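Local coordinates for protein neural CELL adhesion molecule (Homo sapiens, PDB 2VKX) that mediates adhesion between cells as a neural surface receptor, here represented by its first two fibronectin type III domains in tandem, at residues Tyr178-Val183 against Phe196-Ala201. The protein carries 1 engineered substitution. Sequence-based numbering, arbitrary orientation.
Sequences YEVYVV and FVFRTA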
loop_
_atom_site.group_PDB
_atom_site.type_symbol
_atom_site.label_atom_id
_atom_site.label_comp_id
_atom_site.label_asym_id
_atom_site.label_seq_id
_atom_site.Cartn_x
_atom_site.Cartn_y
_atom_site.Cartn_z
ATOM N N TYR A 178 36.035 0.924 -10.755
ATOM C CA TYR A 178 35.343 0.128 -9.750
ATOM C C TYR A 178 33.926 -0.272 -10.145
ATOM O O TYR A 178 33.324 0.335 -11.034
ATOM C CB TYR A 178 35.252 0.910 -8.437
ATOM C CG TYR A 178 36.553 1.137 -7.727
ATOM C CD1 TYR A 178 37.414 2.176 -8.099
ATOM C CD2 TYR A 178 36.924 0.321 -6.661
ATOM C CE1 TYR A 178 38.616 2.394 -7.415
ATOM C CE2 TYR A 178 38.116 0.529 -5.976
ATOM C CZ TYR A 178 38.953 1.564 -6.355
ATOM O OH TYR A 178 40.116 1.757 -5.649
ATOM N N GLU A 179 33.407 -1.295 -9.469
ATOM C CA GLU A 179 32.032 -1.743 -9.670
ATOM C C GLU A 179 31.412 -1.926 -8.286
ATOM O O GLU A 179 32.016 -2.528 -7.395
ATOM C CB GLU A 179 31.949 -3.060 -10.459
ATOM C CG GLU A 179 32.562 -4.278 -9.777
ATOM C CD GLU A 179 32.355 -5.554 -10.585
ATOM O OE1 GLU A 179 32.811 -6.636 -10.141
ATOM O OE2 GLU A 179 31.732 -5.465 -11.668
ATOM N N VAL A 180 30.216 -1.376 -8.108
ATOM C CA VAL A 180 29.504 -1.467 -6.852
ATOM C C VAL A 180 28.255 -2.308 -7.022
ATOM O O VAL A 180 27.525 -2.151 -8.003
ATOM C CB VAL A 180 29.045 -0.087 -6.363
ATOM C CG1 VAL A 180 28.191 -0.240 -5.132
ATOM C CG2 VAL A 180 30.233 0.778 -6.053
ATOM N N TYR A 181 28.015 -3.199 -6.066
ATOM C CA TYR A 181 26.817 -4.027 -6.072
ATOM C C TYR A 181 25.985 -3.721 -4.825
ATOM O O TYR A 181 26.487 -3.737 -3.698
ATOM C CB TYR A 181 27.173 -5.514 -6.115
ATOM C CG TYR A 181 27.576 -6.000 -7.490
ATOM C CD1 TYR A 181 28.902 -5.931 -7.919
ATOM C CD2 TYR A 181 26.629 -6.540 -8.362
ATOM C CE1 TYR A 181 29.278 -6.396 -9.177
ATOM C CE2 TYR A 181 26.991 -7.005 -9.623
ATOM C CZ TYR A 181 28.318 -6.934 -10.025
ATOM O OH TYR A 181 28.685 -7.432 -11.252
ATOM N N VAL A 182 24.712 -3.415 -5.029
ATOM C CA VAL A 182 23.838 -3.117 -3.911
ATOM C C VAL A 182 22.641 -4.049 -3.931
ATOM O O VAL A 182 21.961 -4.178 -4.946
ATOM C CB VAL A 182 23.347 -1.664 -3.960
ATOM C CG1 VAL A 182 22.460 -1.374 -2.753
ATOM C CG2 VAL A 182 24.543 -0.718 -3.985
ATOM N N VAL A 183 22.397 -4.710 -2.806
ATOM C CA VAL A 183 21.275 -5.631 -2.685
ATOM C C VAL A 183 20.371 -5.214 -1.533
ATOM O O VAL A 183 20.842 -4.729 -0.505
ATOM C CB VAL A 183 21.771 -7.066 -2.444
ATOM C CG1 VAL A 183 20.598 -7.988 -2.169
ATOM C CG2 VAL A 183 22.534 -7.552 -3.658
ATOM N N PHE A 196 26.642 -0.778 -10.420
ATOM C CA PHE A 196 26.991 0.571 -10.832
ATOM C C PHE A 196 28.502 0.600 -11.058
ATOM O O PHE A 196 29.270 0.133 -10.219
ATOM C CB PHE A 196 26.601 1.544 -9.713
ATOM C CG PHE A 196 26.851 2.966 -10.043
ATOM C CD1 PHE A 196 25.949 3.676 -10.834
ATOM C CD2 PHE A 196 28.008 3.593 -9.603
ATOM C CE1 PHE A 196 26.195 4.998 -11.190
ATOM C CE2 PHE A 196 28.273 4.910 -9.945
ATOM C CZ PHE A 196 27.365 5.620 -10.744
ATOM N N VAL A 197 28.930 1.138 -12.190
ATOM C CA VAL A 197 30.358 1.196 -12.490
ATOM C C VAL A 197 30.867 2.620 -12.655
ATOM O O VAL A 197 30.251 3.432 -13.339
ATOM C CB VAL A 197 30.690 0.393 -13.764
ATOM C CG1 VAL A 197 32.178 0.445 -14.045
ATOM C CG2 VAL A 197 30.263 -1.031 -13.581
ATOM N N PHE A 198 31.999 2.913 -12.021
ATOM C CA PHE A 198 32.583 4.240 -12.104
ATOM C C PHE A 198 34.112 4.201 -12.138
ATOM O O PHE A 198 34.738 3.152 -11.960
ATOM C CB PHE A 198 32.111 5.091 -10.926
ATOM C CG PHE A 198 32.632 4.627 -9.618
ATOM C CD1 PHE A 198 33.817 5.140 -9.111
ATOM C CD2 PHE A 198 31.977 3.622 -8.919
ATOM C CE1 PHE A 198 34.349 4.656 -7.923
ATOM C CE2 PHE A 198 32.493 3.128 -7.736
ATOM C CZ PHE A 198 33.688 3.645 -7.233
ATOM N N ARG A 199 34.696 5.374 -12.350
ATOM C CA ARG A 199 36.130 5.519 -12.451
ATOM C C ARG A 199 36.635 6.788 -11.772
ATOM O O ARG A 199 36.218 7.901 -12.107
ATOM C CB ARG A 199 36.528 5.516 -13.924
ATOM C CG ARG A 199 37.964 5.858 -14.161
ATOM C CD ARG A 199 38.430 5.384 -15.506
ATOM N NE ARG A 199 39.781 5.872 -15.769
ATOM C CZ ARG A 199 40.611 5.347 -16.663
ATOM N NH1 ARG A 199 40.231 4.303 -17.391
ATOM N NH2 ARG A 199 41.819 5.871 -16.822
ATOM N N THR A 200 37.545 6.614 -10.821
ATOM C CA THR A 200 38.107 7.740 -10.097
ATOM C C THR A 200 38.982 8.580 -11.016
ATOM O O THR A 200 39.362 8.142 -12.106
ATOM C CB THR A 200 38.939 7.261 -8.898
ATOM O OG1 THR A 200 39.973 6.373 -9.349
ATOM C CG2 THR A 200 38.052 6.538 -7.911
ATOM N N ALA A 201 39.288 9.793 -10.569
ATOM C CA ALA A 201 40.116 10.710 -11.336
ATOM C C ALA A 201 41.581 10.264 -11.344
ATOM O O ALA A 201 41.968 9.336 -10.629
ATOM C CB ALA A 201 39.992 12.113 -10.772
#
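Phe198 swings its ring across to the neighbouring strand and lays one face against the CB of Tyr178, with CZ 3.4 Å from that CB. Its CG stands between the backbone N and the carbonyl carbon (chi1 67°), which turns the ring toward segment 178-183. The Tyr178 ring runs almost parallel to it, the planes 9° apart, but is slid so far that the two barely overlap; their centroids lie 5.5 Å apart. At the edge of the Phe198 ring, near its plane, the CG2 methyl of Val180 meets CE2 at 3.7 Å. Thr200 CG2 reaches the Tyr178 ring obliquely, at CE1.

Two hydrogen-bonded antiparallel pairs, Tyr178 with Phe198 and Val180 with Phe196, set this register. Tyr178 N gives a nearly straight bond to Phe198 O (2.8 Å), and Val180 N one of the same length to Phe196 O. Each pair is closed by a return bond, from Phe198 N to Tyr178 O and from Phe196 N to Val180 O, the latter more bent, 139° at the hydrogen. Between the two pairs, Glu179 and Val197 form a non-hydrogen-bonded pair with their side chains on the face of the sheet away from Tyr178, Val180, Phe196 and Phe198; there Val197 CG2 lies 4.1 Å from Glu179 CB. The Glu179 carboxylate leads away to a salt bridge with Arg148.

Beyond the strand pair, Tyr178 OH is hydrogen-bonded to Asp173 N, while Thr200 OG1 bonds to Asp173 O and Ala176 N, tying the chain after the strand to the loop before strand 177-186. Leu172 touches both Tyr178 and Phe198. The contact lies in the hairpin of strands 177-186 and 189-199, consistent with the F and G strands of the second fibronectin type III domain. Val180 packs on Val145 and Tyr147 of strand 140-149, while Phe196 and Phe198 meet Ile126 of strand 126-131 across the sandwich.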